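Local coordinates for protein lysin (PDB 6IST) that probably cleaves the peptidoglycan of enterococcal cell walls as a phage endolysin, with a calcium-binding CHAP-type peptidase domain, at residues C[197-200]-C[201-205]. Residues are numbered along the deposited sequence; the frame is centred on the assembly and turned at random.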
loop_
_atom_site.group_PDB
_atom_site.type_symbol
_atom_site.label_atom_id
_atom_site.label_comp_id
_atom_site.label_asym_id
_atom_site.label_seq_id
_atom_site.Cartn_x
_atom_site.Cartn_y
_atom_site.Cartn_z
ATOM N N THR C 197 18.951 1.405 -5.115
ATOM C CA THR C 197 19.148 2.332 -3.955
ATOM C C THR C 197 17.926 3.180 -3.752
ATOM O O THR C 197 17.573 3.475 -2.623
ATOM C CB THR C 197 20.360 3.240 -4.153
ATOM O OG1 THR C 197 21.509 2.407 -4.416
ATOM C CG2 THR C 197 20.625 4.131 -2.846
ATOM N N TYR C 198 17.254 3.548 -4.847
ATOM C CA TYR C 198 15.955 4.164 -4.729
ATOM C C TYR C 198 14.936 3.236 -4.057
ATOM O O TYR C 198 14.245 3.662 -3.125
ATOM C CB TYR C 198 15.457 4.686 -6.033
ATOM C CG TYR C 198 16.126 5.985 -6.436
ATOM C CD1 TYR C 198 15.700 7.173 -5.914
ATOM C CD2 TYR C 198 17.126 6.000 -7.404
ATOM C CE1 TYR C 198 16.318 8.377 -6.302
ATOM C CE2 TYR C 198 17.732 7.187 -7.804
ATOM C CZ TYR C 198 17.314 8.365 -7.249
ATOM O OH TYR C 198 17.904 9.529 -7.634
ATOM N N VAL C 199 14.986 1.958 -4.418
ATOM C CA VAL C 199 14.118 0.942 -3.813
ATOM C C VAL C 199 14.340 0.886 -2.316
ATOM O O VAL C 199 13.396 0.922 -1.532
ATOM C CB VAL C 199 14.282 -0.417 -4.501
ATOM C CG1 VAL C 199 13.536 -1.486 -3.732
ATOM C CG2 VAL C 199 13.714 -0.318 -5.941
ATOM N N ASN C 200 15.594 0.706 -1.940
ATOM C CA ASN C 200 15.947 0.640 -0.537
ATOM C C ASN C 200 15.539 1.879 0.278
ATOM O O ASN C 200 15.006 1.778 1.420
ATOM C CB ASN C 200 17.466 0.367 -0.409
ATOM C CG ASN C 200 17.851 -1.054 -0.884
ATOM O OD1 ASN C 200 17.008 -1.943 -1.069
ATOM N ND2 ASN C 200 19.128 -1.254 -1.076
ATOM N N GLU C 201 15.772 3.038 -0.283
ATOM C CA GLU C 201 15.316 4.239 0.398
ATOM C C GLU C 201 13.752 4.342 0.528
ATOM O O GLU C 201 13.211 4.812 1.557
ATOM C CB GLU C 201 15.926 5.488 -0.259
ATOM C CG GLU C 201 17.450 5.518 -0.189
ATOM C CD GLU C 201 18.013 5.921 1.180
ATOM O OE1 GLU C 201 17.230 6.309 2.093
ATOM O OE2 GLU C 201 19.245 5.813 1.334
ATOM N N ALA C 202 13.009 3.969 -0.513
ATOM C CA ALA C 202 11.560 3.947 -0.424
ATOM C C ALA C 202 11.123 2.946 0.612
ATOM O O ALA C 202 10.243 3.280 1.418
ATOM C CB ALA C 202 10.910 3.650 -1.763
ATOM N N ASN C 203 11.764 1.762 0.689
ATOM C CA ASN C 203 11.407 0.838 1.773
ATOM C C ASN C 203 11.719 1.377 3.173
ATOM O O ASN C 203 11.005 1.059 4.170
ATOM C CB ASN C 203 11.975 -0.570 1.573
ATOM C CG ASN C 203 11.086 -1.378 0.632
ATOM O OD1 ASN C 203 9.860 -1.474 0.850
ATOM N ND2 ASN C 203 11.655 -1.912 -0.392
ATOM N N ASP C 204 12.751 2.173 3.264
ATOM C CA ASP C 204 13.071 2.809 4.549
ATOM C C ASP C 204 12.010 3.812 4.931
ATOM O O ASP C 204 11.635 3.878 6.101
ATOM C CB ASP C 204 14.431 3.464 4.515
ATOM C CG ASP C 204 15.572 2.439 4.510
ATOM O OD1 ASP C 204 15.326 1.235 4.823
ATOM O OD2 ASP C 204 16.714 2.851 4.189
ATOM N N LEU C 205 11.521 4.595 3.966
ATOM C CA LEU C 205 10.401 5.492 4.216
ATOM C C LEU C 205 9.169 4.725 4.716
ATOM O O LEU C 205 8.563 5.076 5.758
ATOM C CB LEU C 205 10.060 6.292 2.972
ATOM C CG LEU C 205 11.073 7.327 2.474
ATOM C CD1 LEU C 205 10.584 7.923 1.182
ATOM C CD2 LEU C 205 11.201 8.400 3.483
HETATM O O HOH W 1 14.530 -2.552 -0.311
#
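One run of the alpha-helix 196-208, which packs on strands 169-174 and 180-186 of the mixed sheet, well apart from the calcium site, is defined here by successive i to i+4 backbone bonds. E201 N donates to T197 O at 3.0 Å with an N-H...O angle of 165°. A202 N meets Y198 O at 2.9 Å, nearly in line with that carbonyl. N203 N to V199 O and D204 N to N200 O continue the i to i+4 series, the latter more bent at 145°. On one flank, V199 and N203 lie side by side, with V199 CG1 3.9 Å from N203 ND2; CG1 stands anti to the backbone N (chi1 172°), which puts this methyl beside its own carbonyl carbon and next to the amide. V199 is buried against Q182; N203 touches I170 but stays partly exposed, while the A202 methyl reaches I170 and F184. On the other flank, E201 CG sits 3.2 Å from T197 O, and a bend at chi2 turns the carboxylate off the chain's straight course; E201 OE1 forms a weak hydrogen bond with a polar side chain on the chain of another protein. The Y198 ring stacks on an aromatic side chain of that other chain, so this helix contributes to the interface with that protein. A single water ties the two asparagines across one turn: it donates to N200 OD1 at 2.7 Å and accepts from N203 ND2 at 2.9 Å.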